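Local coordinates for putative uncharacterized protein (Vibrio cholerae, PDB 4G7X), which is probably the N-terminal N1 domain of the minor coat protein pIII of phage CTXphi, thought to engage the host protein TolA during infection, at residues A[82-87]-A[94-99]; A[24-29]-A[88-93]. All blocks are in the same frame, centred on the assembly; numbering follows the deposited sequence.

Contact 1. Residues A[82-87]-A[94-99]; sequences PMCDLS and CIYPYC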
ATOM      1  N   PRO A  82      -7.991 -17.225  14.625  1.00 10.09           N
ATOM      2  CA  PRO A  82      -7.347 -16.321  15.567  1.00  9.95           C
ATOM      3  C   PRO A  82      -7.153 -14.933  14.969  1.00  9.92           C
ATOM      4  O   PRO A  82      -7.250 -14.754  13.753  1.00  9.83           O
ATOM      5  CB  PRO A  82      -5.978 -16.971  15.792  1.00  9.98           C
ATOM      6  CG  PRO A  82      -5.692 -17.665  14.508  1.00 10.13           C
ATOM      7  CD  PRO A  82      -7.025 -18.145  13.993  1.00 10.16           C
ATOM      8  N   MET A  83      -6.887 -13.955  15.823  1.00 10.10           N
ATOM      9  CA  MET A  83      -6.509 -12.629  15.366  1.00 10.12           C
ATOM     10  C   MET A  83      -5.106 -12.681  14.770  1.00  9.84           C
ATOM     11  O   MET A  83      -4.234 -13.395  15.275  1.00  9.90           O
ATOM     12  CB  MET A  83      -6.564 -11.625  16.522  1.00 10.92           C
ATOM     13  CG  MET A  83      -7.943 -11.490  17.168  1.00 11.60           C
ATOM     14  SD  MET A  83      -9.260 -11.001  16.032  1.00 13.02           S
ATOM     15  CE  MET A  83      -8.711  -9.371  15.556  1.00 12.99           C
ATOM     16  N   CYS A  84      -4.896 -11.952  13.678  1.00  9.45           N
ATOM     17  CA  CYS A  84      -3.557 -11.847  13.105  1.00  9.20           C
ATOM     18  C   CYS A  84      -2.602 -11.262  14.135  1.00  9.34           C
ATOM     19  O   CYS A  84      -2.968 -10.356  14.890  1.00  9.81           O
ATOM     20  CB  CYS A  84      -3.562 -10.974  11.846  1.00  8.95           C
ATOM     21  SG  CYS A  84      -4.693 -11.524  10.544  1.00  8.63           S
ATOM     22  N   ASP A  85      -1.382 -11.786  14.168  1.00  9.07           N
ATOM     23  CA  ASP A  85      -0.357 -11.271  15.065  1.00  9.27           C
ATOM     24  C   ASP A  85       0.441 -10.207  14.337  1.00  9.31           C
ATOM     25  O   ASP A  85       1.045 -10.469  13.293  1.00  8.87           O
ATOM     26  CB  ASP A  85       0.554 -12.397  15.561  1.00  9.25           C
ATOM     27  CG  ASP A  85       1.432 -11.976  16.738  1.00  9.45           C
ATOM     28  OD1 ASP A  85       1.980 -12.862  17.421  1.00  9.75           O
ATOM     29  OD2 ASP A  85       1.587 -10.766  16.985  1.00  9.35           O
ATOM     30  N   LEU A  86       0.432  -9.007  14.903  1.00  9.65           N
ATOM     31  CA  LEU A  86       1.110  -7.861  14.321  1.00 10.10           C
ATOM     32  C   LEU A  86       2.500  -7.636  14.932  1.00  9.87           C
ATOM     33  O   LEU A  86       3.244  -6.767  14.487  1.00  9.85           O
ATOM     34  CB  LEU A  86       0.215  -6.615  14.441  1.00 10.88           C
ATOM     35  CG  LEU A  86      -0.866  -6.393  13.355  1.00 11.50           C
ATOM     36  CD1 LEU A  86      -1.675  -7.632  12.987  1.00 11.95           C
ATOM     37  CD2 LEU A  86      -1.792  -5.257  13.761  1.00 12.36           C
ATOM     38  N   SER A  87       2.861  -8.455  15.922  1.00  9.76           N
ATOM     39  CA  SER A  87       4.146  -8.329  16.613  1.00  9.92           C
ATOM     40  C   SER A  87       5.037  -9.570  16.447  1.00  9.75           C
ATOM     41  O   SER A  87       6.207  -9.462  16.047  1.00 10.33           O
ATOM     42  CB  SER A  87       3.900  -8.026  18.095  1.00 10.15           C
ATOM     43  OG  SER A  87       5.102  -8.076  18.840  1.00 10.91           O
ATOM     44  N   CYS A  94      -6.191 -15.649   9.345  1.00  8.91           N
ATOM     45  CA  CYS A  94      -6.473 -14.902  10.562  1.00  8.73           C
ATOM     46  C   CYS A  94      -7.416 -13.730  10.336  1.00  8.68           C
ATOM     47  O   CYS A  94      -7.634 -13.312   9.199  1.00  8.48           O
ATOM     48  CB  CYS A  94      -5.158 -14.434  11.206  1.00  8.74           C
ATOM     49  SG  CYS A  94      -4.081 -13.435  10.141  1.00  8.42           S
ATOM     50  N   ILE A  95      -7.978 -13.218  11.427  1.00  8.78           N
ATOM     51  CA  ILE A  95      -8.850 -12.047  11.384  1.00  9.08           C
ATOM     52  C   ILE A  95      -8.010 -10.815  11.704  1.00  9.51           C
ATOM     53  O   ILE A  95      -7.318 -10.782  12.723  1.00  9.28           O
ATOM     54  CB  ILE A  95     -10.024 -12.196  12.384  1.00  9.07           C
ATOM     55  CG1 ILE A  95     -10.834 -13.458  12.062  1.00  9.17           C
ATOM     56  CG2 ILE A  95     -10.900 -10.947  12.380  1.00  9.06           C
ATOM     57  CD1 ILE A  95     -11.888 -13.803  13.096  1.00  9.36           C
ATOM     58  N   TYR A  96      -8.045  -9.808  10.834  1.00 10.18           N
ATOM     59  CA  TYR A  96      -7.214  -8.621  11.051  1.00 11.49           C
ATOM     60  C   TYR A  96      -7.801  -7.684  12.112  1.00 13.26           C
ATOM     61  O   TYR A  96      -9.012  -7.467  12.142  1.00 14.09           O
ATOM     62  CB  TYR A  96      -6.949  -7.864   9.745  1.00 10.98           C
ATOM     63  CG  TYR A  96      -5.603  -7.171   9.752  1.00 10.44           C
ATOM     64  CD1 TYR A  96      -4.428  -7.896   9.552  1.00 10.35           C
ATOM     65  CD2 TYR A  96      -5.502  -5.803   9.984  1.00 10.43           C
ATOM     66  CE1 TYR A  96      -3.190  -7.275   9.575  1.00 10.04           C
ATOM     67  CE2 TYR A  96      -4.269  -5.171  10.006  1.00 10.07           C
ATOM     68  CZ  TYR A  96      -3.117  -5.912   9.809  1.00 10.00           C
ATOM     69  OH  TYR A  96      -1.896  -5.280   9.830  1.00  9.89           O
ATOM     70  N   PRO A  97      -6.944  -7.153  13.009  1.00 15.08           N
ATOM     71  CA  PRO A  97      -7.406  -6.179  14.009  1.00 17.16           C
ATOM     72  C   PRO A  97      -7.437  -4.740  13.475  1.00 19.87           C
ATOM     73  O   PRO A  97      -6.702  -3.875  13.962  1.00 21.63           O
ATOM     74  CB  PRO A  97      -6.387  -6.333  15.146  1.00 16.67           C
ATOM     75  CG  PRO A  97      -5.146  -6.832  14.489  1.00 16.10           C
ATOM     76  CD  PRO A  97      -5.552  -7.584  13.251  1.00 15.21           C
ATOM     77  N   TYR A  98      -8.302  -4.492  12.492  1.00 22.93           N
ATOM     78  CA  TYR A  98      -8.412  -3.178  11.842  1.00 25.87           C
ATOM     79  C   TYR A  98      -9.262  -2.159  12.616  1.00 27.92           C
ATOM     80  O   TYR A  98     -10.272  -2.519  13.233  1.00 28.42           O
ATOM     81  CB  TYR A  98      -8.946  -3.344  10.410  1.00 25.78           C
ATOM     82  CG  TYR A  98      -9.363  -2.050   9.737  1.00 26.16           C
ATOM     83  CD1 TYR A  98      -8.412  -1.181   9.199  1.00 25.98           C
ATOM     84  CD2 TYR A  98     -10.709  -1.693   9.648  1.00 26.17           C
ATOM     85  CE1 TYR A  98      -8.793   0.006   8.587  1.00 26.52           C
ATOM     86  CE2 TYR A  98     -11.098  -0.509   9.038  1.00 26.53           C
ATOM     87  CZ  TYR A  98     -10.137   0.335   8.509  1.00 26.86           C
ATOM     88  OH  TYR A  98     -10.525   1.509   7.904  1.00 27.63           O
ATOM     89  N   CYS A  99      -8.831  -0.897  12.578  0.50 28.73           N
ATOM     90  CA  CYS A  99      -9.566   0.227  13.163  0.50 29.99           C
ATOM     91  C   CYS A  99      -9.319   1.495  12.345  0.50 31.14           C
ATOM     92  O   CYS A  99      -8.168   1.805  12.026  0.50 30.66           O
ATOM     93  CB  CYS A  99      -9.147   0.453  14.619  0.50 29.84           C
ATOM     94  SG  CYS A  99      -9.939   1.870  15.422  0.50 29.39           S
TER
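Cys84 and Cys94 are joined by a disulfide whose SG atoms lie 2.0 Å apart with a chi3 of 94°, a covalent crosslink set beside a short piece of backbone pairing. The two sulfurs leave their backbones differently: Cys94 SG sits between its own N and carbonyl carbon (chi1 56°), whereas Cys84 SG lies anti to its carbonyl carbon, beside the backbone N. Next to the crosslink, Met83 and Ile95 form a single parallel bridge. Ile95 N donates to Pro82 O at 2.9 Å, and Ile95 O accepts from Cys84 N, which approaches from above the carbonyl plane. Met83 CA adds a CA-H...O contact to the same Ile95 O at 3.3 Å. The Met83 side chain starts away from the partner segment but bends at chi2 and chi3, folding back to lay SD against Ile95 CB at 3.9 Å and CE against Pro97 CB at 3.8 Å. Beyond the crosslink, the Cys84 sulfur approaches Tyr96 CD1 obliquely at 3.8 Å, a sulfur-aromatic contact. Leu86 then crosses the Tyr96 side chain at about a right angle, Leu86 CD1 near Tyr96 CE1, and meets Pro97 tip to tip, its CD2 3.8 Å from Pro97 CG. Pro97 itself is the centre of an inverse gamma turn, and its CD covers part of one face of the Tyr96 ring. The loop that follows strand 64-71 is thereby tied to the short strand 93-95, which pairs in parallel with strand 35-38 through Cys94 and the backbones of Ser35 and Leu37. Inward, Cys84 rests on Val36 of that strand and on Phe26 of strand 20-27, placing the disulfide against the sheet.

Contact 2. Residues A[24-29]-A[88-93]; sequences LLFGFG and GASAER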
ATOM      1  N   LEU A  24      -1.157  -5.197   4.218  1.00  8.11           N
ATOM      2  CA  LEU A  24      -1.373  -5.593   5.604  1.00  8.10           C
ATOM      3  C   LEU A  24      -0.042  -5.863   6.275  1.00  7.97           C
ATOM      4  O   LEU A  24       0.875  -6.397   5.643  1.00  7.82           O
ATOM      5  CB  LEU A  24      -2.269  -6.831   5.680  1.00  8.27           C
ATOM      6  CG  LEU A  24      -3.695  -6.673   5.141  1.00  8.63           C
ATOM      7  CD1 LEU A  24      -4.424  -7.997   5.262  1.00  8.70           C
ATOM      8  CD2 LEU A  24      -4.452  -5.574   5.868  1.00  9.10           C
ATOM      9  N   LEU A  25       0.047  -5.498   7.554  1.00  7.94           N
ATOM     10  CA  LEU A  25       1.260  -5.673   8.352  1.00  7.92           C
ATOM     11  C   LEU A  25       1.124  -6.824   9.330  1.00  7.70           C
ATOM     12  O   LEU A  25       0.060  -7.031   9.922  1.00  7.88           O
ATOM     13  CB  LEU A  25       1.577  -4.396   9.130  1.00  8.21           C
ATOM     14  CG  LEU A  25       1.695  -3.112   8.313  1.00  8.52           C
ATOM     15  CD1 LEU A  25       1.878  -1.926   9.246  1.00  8.82           C
ATOM     16  CD2 LEU A  25       2.810  -3.182   7.281  1.00  8.77           C
ATOM     17  N   PHE A  26       2.212  -7.564   9.512  1.00  7.50           N
ATOM     18  CA  PHE A  26       2.237  -8.696  10.435  1.00  7.41           C
ATOM     19  C   PHE A  26       3.525  -8.673  11.231  1.00  7.47           C
ATOM     20  O   PHE A  26       4.460  -7.928  10.908  1.00  7.41           O
ATOM     21  CB  PHE A  26       2.111 -10.024   9.677  1.00  7.25           C
ATOM     22  CG  PHE A  26       0.899 -10.100   8.797  1.00  7.21           C
ATOM     23  CD1 PHE A  26      -0.326 -10.499   9.317  1.00  7.13           C
ATOM     24  CD2 PHE A  26       0.974  -9.737   7.457  1.00  7.16           C
ATOM     25  CE1 PHE A  26      -1.454 -10.554   8.512  1.00  7.22           C
ATOM     26  CE2 PHE A  26      -0.150  -9.784   6.646  1.00  7.20           C
ATOM     27  CZ  PHE A  26      -1.365 -10.193   7.173  1.00  7.17           C
ATOM     28  N   GLY A  27       3.576  -9.497  12.270  1.00  7.75           N
ATOM     29  CA  GLY A  27       4.784  -9.635  13.058  1.00  8.25           C
ATOM     30  C   GLY A  27       5.941 -10.216  12.270  1.00  8.65           C
ATOM     31  O   GLY A  27       5.748 -10.948  11.294  1.00  8.49           O
ATOM     32  N   PHE A  28       7.153  -9.876  12.693  1.00  9.17           N
ATOM     33  CA  PHE A  28       8.364 -10.406  12.093  1.00  9.90           C
ATOM     34  C   PHE A  28       8.366 -11.929  12.189  1.00  9.94           C
ATOM     35  O   PHE A  28       7.878 -12.498  13.173  1.00 10.23           O
ATOM     36  CB  PHE A  28       9.568  -9.821  12.827  1.00 10.61           C
ATOM     37  CG  PHE A  28      10.856  -9.894  12.061  1.00 11.40           C
ATOM     38  CD1 PHE A  28      11.925 -10.632  12.561  1.00 11.93           C
ATOM     39  CD2 PHE A  28      11.018  -9.211  10.853  1.00 11.75           C
ATOM     40  CE1 PHE A  28      13.126 -10.696  11.870  1.00 12.35           C
ATOM     41  CE2 PHE A  28      12.216  -9.274  10.156  1.00 12.20           C
ATOM     42  CZ  PHE A  28      13.272 -10.018  10.667  1.00 12.29           C
ATOM     43  N   GLY A  29       8.875 -12.586  11.149  1.00  9.83           N
ATOM     44  CA  GLY A  29       8.951 -14.048  11.140  1.00  9.81           C
ATOM     45  C   GLY A  29       7.619 -14.741  10.901  1.00  9.44           C
ATOM     46  O   GLY A  29       7.487 -15.944  11.109  1.00  9.66           O
ATOM     47  N   GLY A  88       4.478 -10.736  16.757  1.00  9.47           N
ATOM     48  CA  GLY A  88       5.142 -12.021  16.557  1.00  9.07           C
ATOM     49  C   GLY A  88       4.576 -12.759  15.356  1.00  8.77           C
ATOM     50  O   GLY A  88       3.793 -12.198  14.587  1.00  8.65           O
ATOM     51  N   ALA A  89       4.952 -14.025  15.203  1.00  8.54           N
ATOM     52  CA  ALA A  89       4.572 -14.786  14.018  1.00  8.37           C
ATOM     53  C   ALA A  89       3.072 -15.030  13.957  1.00  8.36           C
ATOM     54  O   ALA A  89       2.485 -15.605  14.877  1.00  8.58           O
ATOM     55  CB  ALA A  89       5.324 -16.103  13.971  1.00  8.27           C
ATOM     56  N   SER A  90       2.455 -14.576  12.871  1.00  8.25           N
ATOM     57  CA  SER A  90       1.011 -14.695  12.687  1.00  8.39           C
ATOM     58  C   SER A  90       0.609 -16.074  12.170  1.00  8.61           C
ATOM     59  O   SER A  90       1.399 -16.759  11.520  1.00  9.03           O
ATOM     60  CB  SER A  90       0.543 -13.626  11.698  1.00  8.27           C
ATOM     61  OG  SER A  90      -0.872 -13.547  11.637  1.00  8.09           O
ATOM     62  N   ALA A  91      -0.628 -16.477  12.452  1.00  8.65           N
ATOM     63  CA  ALA A  91      -1.225 -17.622  11.763  1.00  8.98           C
ATOM     64  C   ALA A  91      -1.410 -17.258  10.292  1.00  9.39           C
ATOM     65  O   ALA A  91      -1.544 -16.077   9.962  1.00  9.36           O
ATOM     66  CB  ALA A  91      -2.556 -17.973  12.401  1.00  8.88           C
ATOM     67  N   GLU A  92      -1.410 -18.250   9.405  0.50  9.71           N
ATOM     68  CA  GLU A  92      -1.518 -17.953   7.974  0.50 10.07           C
ATOM     69  C   GLU A  92      -2.958 -17.751   7.496  0.50 10.00           C
ATOM     70  O   GLU A  92      -3.176 -17.413   6.334  0.50  9.86           O
ATOM     71  CB  GLU A  92      -0.796 -18.997   7.119  0.50 10.67           C
ATOM     72  CG  GLU A  92      -1.421 -20.377   7.156  0.50 11.36           C
ATOM     73  CD  GLU A  92      -1.120 -21.113   8.441  0.50 12.11           C
ATOM     74  OE1 GLU A  92      -0.143 -20.750   9.133  0.50 12.72           O
ATOM     75  OE2 GLU A  92      -1.863 -22.064   8.754  0.50 12.61           O
ATOM     76  N   ARG A  93      -3.925 -17.969   8.387  1.00  9.88           N
ATOM     77  CA  ARG A  93      -5.315 -17.563   8.152  1.00 10.10           C
ATOM     78  C   ARG A  93      -5.797 -16.914   9.427  1.00  9.58           C
ATOM     79  O   ARG A  93      -5.782 -17.534  10.489  1.00  9.67           O
ATOM     80  CB  ARG A  93      -6.201 -18.750   7.784  1.00 11.19           C
ATOM     81  CG  ARG A  93      -5.938 -19.247   6.385  1.00 12.70           C
ATOM     82  CD  ARG A  93      -6.908 -20.323   5.944  1.00 14.23           C
ATOM     83  NE  ARG A  93      -6.675 -20.559   4.525  1.00 15.91           N
ATOM     84  CZ  ARG A  93      -5.673 -21.298   4.055  1.00 16.69           C
ATOM     85  NH1 ARG A  93      -4.848 -21.904   4.896  1.00 17.65           N
ATOM     86  NH2 ARG A  93      -5.507 -21.438   2.747  1.00 17.73           N
TER
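Gly27 and Gly88 bring their backbones together where the end of strand 20-27 meets a loop, their CA atoms 4.3 Å apart. The approach is made by a CA-H...O contact, Gly27 CA to Gly88 O at 3.1 Å with an angle of 144° at the hydrogen. It illustrates how glycine lets two main chains come close: a beta carbon on Gly27 would point toward the loop and run into that same oxygen. Past this point residues 28-29 turn. Gly29 adopts a positive phi of 75°, and its carbonyl oxygen ends up 3.6 Å from Ala89 CB. Phe28 O lies 3.9 Å from Ala89 N, a packing distance. Side chains join in at Phe26 and Ser90. The serine beta carbon is directed toward the strand, lying 4.0 Å from Phe26 CD1, while OG meets the same ring atom obliquely at 3.9 Å. Having OG anti to the backbone N (chi1 -171°) puts the hydroxyl beside its carbonyl carbon, where it donates to Ala91 O at 3.1 Å, in the carbonyl plane and on a lone pair. The same OG accepts from Asp85 N, so this buried hydroxyl is held from two directions. Ser30 OG links the segments indirectly, being hydrogen-bonded to both Gly27 O and Ser90 N. Around the contact, Phe26 pairs its backbone with Cys65 of strand 64-71, and its side chain touches Val36 of strand 35-38. At the far end of the loop, Glu92 bonds through its backbone to Gln34, just ahead of strand 35-38, and the chain then enters strand 93-95.

In the fold
Contacts 1 and 2 are neighbours, with centres about 8 Å apart, and their segments alternate along the sequence: 24-29, 82-87, 88-93, 94-99. The last three are consecutive, so residues 82-95 run as one excursion out from and back to the bridge of contact 1, with contact 2 meeting it near its middle. Direct bonds join the two sites. Asp85 O lies 2.9 Å from Gly27 N and Tyr96 OH lies 2.6 Å from Leu25 O, both probable hydrogen bonds, while Cys84 CA packs on Ser90 OG at 3.5 Å. Both contacts reach the same sheet. Leu25, which receives the tyrosine hydroxyl on its carbonyl, also packs on an apolar side chain of the other protein in the assembly.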